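Local coordinates for fructose-bisphosphate aldolase class I (Thermoproteus tenax, PDB 1W8S), which belongs to the DeoC/LacD family of aldolases and folds as a TIM barrel with 1,6-di-O-phosphono-beta-D-fructofuranose bound in its pocket, at residues I11-D24 / I46-F60. The protein carries 2 engineered substitutions. Numbering follows the deposited sequence.
Sequences IFARRGKSIILAYD and ILRLARDAGFDGVVF. With FBP (1,6-di-O-phosphono-beta-D-fructofuranose), chain O.
Asp-56, in the link between helix 46-53 and strand 57-60, binds both Ile-19 and Arg-15. Its OD2 takes the backbone N of Ile-19 on the anti lone pair (2.8 Å) and also bonds Tyr-252 OH; its own N donates to Ile-19 O. OD1 forms a salt bridge with Arg-15 NH1 (2.9 Å), met from above the carboxylate plane, and accepts from two waters. A bend at chi3 (-62°) turns the Arg-15 guanidinium so that NH1 and NH2 grip Gly-54 O end-on, pinning the Schellman turn that closes the helix. Leu-21 N to Gly-57 O (2.8 Å) and Val-59 N to Leu-21 O pair the parallel strands.

Apolar side chains pack strand 18-22 and the following Tyr-23 against helix 46-53 and the loop after it. Ile-19 CG2 sits squarely over one face of the Phe-55 ring, 3.5 Å from its centroid, while Leu-21 CD2 reaches Ile-46 CG2 and Ala-50 CB. Ile-46 CG1 lies over a face of Tyr-23. On the other sheet face, shared by Ala-22 and looking into the barrel, Ile-20 CG2 presses tightly on Val-59 CG2 (3.4 Å).

Asp-24 OD1 and OD2 accept from O3 and O4 of FBP. Strand 18-22, leading to the pocket through Ala-22 and Asp-24, forms a beta-alpha-beta unit of the TIM barrel with helix 46-53 and strand 57-60.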
loop_
_atom_site.group_PDB
_atom_site.type_symbol
_atom_site.label_atom_id
_atom_site.label_comp_id
_atom_site.label_asym_id
_atom_site.label_seq_id
_atom_site.Cartn_x
_atom_site.Cartn_y
_atom_site.Cartn_z
ATOM N N ILE E 11 34.100 12.546 -10.083
ATOM C CA ILE E 11 33.340 12.842 -11.295
ATOM C C ILE E 11 32.843 14.276 -11.291
ATOM O O ILE E 11 32.970 14.997 -12.302
ATOM C CB ILE E 11 32.143 11.872 -11.421
ATOM C CG1 ILE E 11 32.661 10.438 -11.640
ATOM C CG2 ILE E 11 31.202 12.296 -12.605
ATOM C CD1 ILE E 11 31.556 9.364 -11.523
ATOM N N PHE E 12 32.283 14.682 -10.156
ATOM C CA PHE E 12 31.580 15.958 -10.024
ATOM C C PHE E 12 32.369 17.057 -9.308
ATOM O O PHE E 12 31.902 18.189 -9.223
ATOM C CB PHE E 12 30.236 15.738 -9.330
ATOM C CG PHE E 12 29.270 14.902 -10.135
ATOM C CD1 PHE E 12 28.558 15.457 -11.167
ATOM C CD2 PHE E 12 29.109 13.545 -9.869
ATOM C CE1 PHE E 12 27.667 14.673 -11.905
ATOM C CE2 PHE E 12 28.226 12.763 -10.603
ATOM C CZ PHE E 12 27.511 13.325 -11.620
ATOM N N ALA E 13 33.536 16.736 -8.769
ATOM C CA ALA E 13 34.342 17.761 -8.097
ATOM C C ALA E 13 35.828 17.565 -8.316
ATOM O O ALA E 13 36.627 17.584 -7.382
ATOM C CB ALA E 13 34.019 17.805 -6.607
ATOM N N ARG E 14 36.198 17.375 -9.565
ATOM C CA ARG E 14 37.604 17.196 -9.927
ATOM C C ARG E 14 38.484 18.371 -9.533
ATOM O O ARG E 14 39.668 18.188 -9.255
ATOM C CB ARG E 14 37.735 16.938 -11.421
ATOM C CG ARG E 14 37.303 18.079 -12.310
ATOM C CD ARG E 14 37.298 17.736 -13.807
ATOM N NE ARG E 14 38.300 18.534 -14.480
ATOM C CZ ARG E 14 38.098 19.679 -15.136
ATOM N NH1 ARG E 14 36.876 20.180 -15.310
ATOM N NH2 ARG E 14 39.157 20.309 -15.661
ATOM N N ARG E 15 37.923 19.579 -9.525
ATOM C CA ARG E 15 38.697 20.767 -9.172
ATOM C C ARG E 15 38.636 21.076 -7.679
ATOM O O ARG E 15 39.218 22.063 -7.226
ATOM C CB ARG E 15 38.270 21.982 -10.014
ATOM C CG ARG E 15 38.746 21.911 -11.452
ATOM C CD ARG E 15 37.874 22.661 -12.437
ATOM N NE ARG E 15 36.519 22.120 -12.496
ATOM C CZ ARG E 15 35.588 22.532 -13.351
ATOM N NH1 ARG E 15 34.396 21.968 -13.347
ATOM N NH2 ARG E 15 35.861 23.494 -14.227
ATOM N N GLY E 16 37.951 20.226 -6.916
ATOM C CA GLY E 16 37.922 20.321 -5.468
ATOM C C GLY E 16 36.635 20.905 -4.908
ATOM O O GLY E 16 36.406 20.805 -3.702
ATOM N N LYS E 17 35.861 21.558 -5.794
ATOM C CA LYS E 17 34.564 22.155 -5.510
ATOM C C LYS E 17 33.692 21.810 -6.717
ATOM O O LYS E 17 34.223 21.446 -7.774
ATOM C CB LYS E 17 34.662 23.688 -5.373
ATOM C CG LYS E 17 35.465 24.229 -4.180
ATOM C CD LYS E 17 35.000 23.655 -2.849
ATOM C CE LYS E 17 35.964 23.973 -1.698
ATOM N NZ LYS E 17 35.268 23.622 -0.422
ATOM N N SER E 18 32.379 21.966 -6.583
ATOM C CA SER E 18 31.459 21.501 -7.603
ATOM C C SER E 18 30.368 22.533 -7.916
ATOM O O SER E 18 29.876 23.220 -7.025
ATOM C CB SER E 18 30.839 20.170 -7.139
ATOM O OG SER E 18 29.873 19.647 -8.064
ATOM N N ILE E 19 30.044 22.675 -9.197
ATOM C CA ILE E 19 28.849 23.382 -9.618
ATOM C C ILE E 19 28.056 22.421 -10.479
ATOM O O ILE E 19 28.562 21.919 -11.468
ATOM C CB ILE E 19 29.150 24.647 -10.437
ATOM C CG1 ILE E 19 30.047 25.610 -9.663
ATOM C CG2 ILE E 19 27.835 25.320 -10.813
ATOM C CD1 ILE E 19 30.405 26.859 -10.417
ATOM N N ILE E 20 26.810 22.201 -10.091
ATOM C CA ILE E 20 25.902 21.317 -10.810
ATOM C C ILE E 20 24.776 22.170 -11.320
ATOM O O ILE E 20 24.224 22.939 -10.566
ATOM C CB ILE E 20 25.332 20.252 -9.857
ATOM C CG1 ILE E 20 26.441 19.388 -9.266
ATOM C CG2 ILE E 20 24.352 19.379 -10.595
ATOM C CD1 ILE E 20 27.230 18.709 -10.273
ATOM N N LEU E 21 24.468 22.056 -12.602
ATOM C CA LEU E 21 23.374 22.811 -13.195
ATOM C C LEU E 21 22.068 22.006 -13.088
ATOM O O LEU E 21 21.887 20.976 -13.739
ATOM C CB LEU E 21 23.671 23.168 -14.645
ATOM C CG LEU E 21 22.754 24.215 -15.275
ATOM C CD1 LEU E 21 22.800 25.532 -14.503
ATOM C CD2 LEU E 21 23.123 24.441 -16.724
ATOM N N ALA E 22 21.170 22.494 -12.245
ATOM C CA ALA E 22 19.950 21.790 -11.891
ATOM C C ALA E 22 18.873 22.133 -12.907
ATOM O O ALA E 22 18.656 23.290 -13.204
ATOM C CB ALA E 22 19.512 22.213 -10.506
ATOM N N TYR E 23 18.183 21.128 -13.412
ATOM C CA TYR E 23 17.187 21.316 -14.426
ATOM C C TYR E 23 16.034 20.317 -14.308
ATOM O O TYR E 23 15.533 19.829 -15.321
ATOM C CB TYR E 23 17.823 21.211 -15.783
ATOM C CG TYR E 23 16.981 21.676 -16.923
ATOM C CD1 TYR E 23 16.535 22.990 -16.974
ATOM C CD2 TYR E 23 16.682 20.836 -17.991
ATOM C CE1 TYR E 23 15.799 23.467 -18.062
ATOM C CE2 TYR E 23 15.952 21.301 -19.101
ATOM C CZ TYR E 23 15.505 22.615 -19.115
ATOM O OH TYR E 23 14.796 23.100 -20.170
ATOM N N ASP E 24 15.618 20.031 -13.074
ATOM C CA ASP E 24 14.378 19.276 -12.836
ATOM C C ASP E 24 13.156 20.167 -12.724
ATOM O O ASP E 24 12.061 19.681 -12.451
ATOM C CB ASP E 24 14.464 18.347 -11.597
ATOM C CG ASP E 24 14.882 19.081 -10.321
ATOM O OD1 ASP E 24 15.610 20.107 -10.424
ATOM O OD2 ASP E 24 14.569 18.689 -9.175
ATOM N N ILE E 46 20.478 24.134 -22.210
ATOM C CA ILE E 46 20.984 23.825 -20.869
ATOM C C ILE E 46 22.304 23.016 -20.890
ATOM O O ILE E 46 23.224 23.285 -20.109
ATOM C CB ILE E 46 19.921 23.079 -20.062
ATOM C CG1 ILE E 46 18.670 23.953 -19.878
ATOM C CG2 ILE E 46 20.470 22.627 -18.710
ATOM C CD1 ILE E 46 18.896 25.224 -19.090
ATOM N N LEU E 47 22.388 22.034 -21.775
ATOM C CA LEU E 47 23.630 21.269 -21.931
ATOM C C LEU E 47 24.786 22.119 -22.448
ATOM O O LEU E 47 25.916 21.997 -21.974
ATOM C CB LEU E 47 23.409 20.075 -22.871
ATOM C CG LEU E 47 22.629 18.915 -22.272
ATOM C CD1 LEU E 47 22.170 18.004 -23.366
ATOM C CD2 LEU E 47 23.468 18.122 -21.265
ATOM N N ARG E 48 24.511 22.974 -23.427
ATOM C CA ARG E 48 25.544 23.832 -24.005
ATOM C C ARG E 48 26.050 24.804 -22.954
ATOM O O ARG E 48 27.243 25.080 -22.865
ATOM C CB ARG E 48 24.995 24.626 -25.192
ATOM C CG ARG E 48 24.874 23.852 -26.506
ATOM C CD ARG E 48 24.799 24.765 -27.748
ATOM N NE ARG E 48 23.766 25.802 -27.596
ATOM C CZ ARG E 48 22.463 25.639 -27.850
ATOM N NH1 ARG E 48 21.981 24.477 -28.292
ATOM N NH2 ARG E 48 21.627 26.651 -27.654
ATOM N N LEU E 49 25.121 25.332 -22.169
ATOM C CA LEU E 49 25.427 26.221 -21.060
ATOM C C LEU E 49 26.337 25.561 -20.011
ATOM O O LEU E 49 27.339 26.138 -19.620
ATOM C CB LEU E 49 24.110 26.669 -20.435
ATOM C CG LEU E 49 24.150 27.769 -19.388
ATOM C CD1 LEU E 49 24.808 29.056 -19.938
ATOM C CD2 LEU E 49 22.728 28.053 -18.896
ATOM N N ALA E 50 25.999 24.349 -19.567
ATOM C CA ALA E 50 26.834 23.630 -18.594
ATOM C C ALA E 50 28.227 23.352 -19.126
ATOM O O ALA E 50 29.188 23.509 -18.422
ATOM C CB ALA E 50 26.163 22.309 -18.140
ATOM N N ARG E 51 28.315 22.945 -20.387
ATOM C CA ARG E 51 29.588 22.763 -21.081
ATOM C C ARG E 51 30.390 24.070 -21.162
ATOM O O ARG E 51 31.506 24.181 -20.641
ATOM C CB ARG E 51 29.305 22.291 -22.514
ATOM C CG ARG E 51 29.694 20.850 -22.852
ATOM C CD ARG E 51 29.508 20.446 -24.366
ATOM N NE ARG E 51 28.885 21.459 -25.254
ATOM C CZ ARG E 51 29.506 22.544 -25.756
ATOM N NH1 ARG E 51 30.770 22.811 -25.437
ATOM N NH2 ARG E 51 28.857 23.387 -26.572
ATOM N N ASP E 52 29.814 25.063 -21.836
ATOM C CA ASP E 52 30.472 26.345 -22.080
ATOM C C ASP E 52 30.925 27.039 -20.805
ATOM O O ASP E 52 31.928 27.746 -20.813
ATOM C CB ASP E 52 29.550 27.300 -22.840
ATOM C CG ASP E 52 29.264 26.850 -24.274
ATOM O OD1 ASP E 52 29.893 25.876 -24.752
ATOM O OD2 ASP E 52 28.402 27.421 -24.983
ATOM N N ALA E 53 30.190 26.848 -19.708
ATOM C CA ALA E 53 30.537 27.485 -18.449
ATOM C C ALA E 53 31.548 26.645 -17.647
ATOM O O ALA E 53 32.139 27.134 -16.690
ATOM C CB ALA E 53 29.306 27.745 -17.637
ATOM N N GLY E 54 31.739 25.396 -18.045
ATOM C CA GLY E 54 32.719 24.510 -17.437
ATOM C C GLY E 54 32.216 23.854 -16.172
ATOM O O GLY E 54 33.001 23.498 -15.320
ATOM N N PHE E 55 30.899 23.676 -16.060
ATOM C CA PHE E 55 30.286 23.062 -14.872
ATOM C C PHE E 55 30.521 21.548 -14.814
ATOM O O PHE E 55 30.908 20.913 -15.810
ATOM C CB PHE E 55 28.773 23.381 -14.826
ATOM C CG PHE E 55 28.443 24.847 -14.526
ATOM C CD1 PHE E 55 29.430 25.769 -14.152
ATOM C CD2 PHE E 55 27.141 25.295 -14.608
ATOM C CE1 PHE E 55 29.097 27.091 -13.868
ATOM C CE2 PHE E 55 26.811 26.626 -14.336
ATOM C CZ PHE E 55 27.797 27.515 -13.968
ATOM N N ASP E 56 30.261 20.961 -13.643
ATOM C CA ASP E 56 30.603 19.557 -13.395
ATOM C C ASP E 56 29.538 18.557 -13.777
ATOM O O ASP E 56 29.825 17.373 -13.921
ATOM C CB ASP E 56 30.902 19.349 -11.917
ATOM C CG ASP E 56 32.065 20.178 -11.467
ATOM O OD1 ASP E 56 33.225 19.825 -11.837
ATOM O OD2 ASP E 56 31.898 21.220 -10.780
ATOM N N GLY E 57 28.307 19.030 -13.900
ATOM C CA GLY E 57 27.182 18.141 -14.127
ATOM C C GLY E 57 25.884 18.873 -14.359
ATOM O O GLY E 57 25.798 20.101 -14.181
ATOM N N VAL E 58 24.884 18.095 -14.761
ATOM C CA VAL E 58 23.505 18.533 -14.887
ATOM C C VAL E 58 22.604 17.545 -14.129
ATOM O O VAL E 58 22.956 16.369 -13.993
ATOM C CB VAL E 58 23.080 18.591 -16.372
ATOM C CG1 VAL E 58 23.790 19.688 -17.093
ATOM C CG2 VAL E 58 23.354 17.243 -17.078
ATOM N N VAL E 59 21.466 18.023 -13.627
ATOM C CA VAL E 59 20.458 17.178 -12.999
ATOM C C VAL E 59 19.236 17.170 -13.935
ATOM O O VAL E 59 18.661 18.231 -14.190
ATOM C CB VAL E 59 20.039 17.742 -11.638
ATOM C CG1 VAL E 59 19.011 16.862 -10.969
ATOM C CG2 VAL E 59 21.245 17.914 -10.728
ATOM N N PHE E 60 18.871 16.002 -14.464
ATOM C CA PHE E 60 17.707 15.847 -15.349
ATOM C C PHE E 60 16.756 14.780 -14.759
ATOM O O PHE E 60 17.213 13.823 -14.147
ATOM C CB PHE E 60 18.101 15.302 -16.726
ATOM C CG PHE E 60 18.823 16.271 -17.658
ATOM C CD1 PHE E 60 18.914 17.640 -17.412
ATOM C CD2 PHE E 60 19.364 15.777 -18.844
ATOM C CE1 PHE E 60 19.566 18.462 -18.292
ATOM C CE2 PHE E 60 20.002 16.595 -19.742
ATOM C CZ PHE E 60 20.109 17.947 -19.467
HETATM P P1 FBP O . 17.429 26.216 -8.014
HETATM O O1P FBP O . 16.669 26.804 -9.138
HETATM O O2P FBP O . 18.895 26.724 -7.864
HETATM O O3P FBP O . 16.756 26.410 -6.651
HETATM O O1 FBP O . 17.522 24.652 -8.311
HETATM C C1 FBP O . 18.082 23.764 -7.368
HETATM C C2 FBP O . 16.969 22.873 -6.797
HETATM O O2 FBP O . 17.507 22.008 -5.772
HETATM C C3 FBP O . 16.250 22.018 -7.850
HETATM O O3 FBP O . 16.951 20.853 -8.256
HETATM C C4 FBP O . 14.941 21.714 -7.124
HETATM O O4 FBP O . 13.850 21.373 -7.962
HETATM C C5 FBP O . 14.666 23.043 -6.433
HETATM O O5 FBP O . 15.944 23.649 -6.174
HETATM C C6 FBP O . 13.878 22.825 -5.147
HETATM O O6 FBP O . 13.729 24.068 -4.484
HETATM P P2 FBP O . 12.266 24.636 -4.091
HETATM O O4P FBP O . 12.326 26.134 -4.274
HETATM O O5P FBP O . 11.199 23.937 -4.936
HETATM O O6P FBP O . 12.006 24.456 -2.585
HETATM O O HOH W 1 34.308 17.395 -12.134
HETATM O O HOH W 2 35.201 20.446 -10.200
#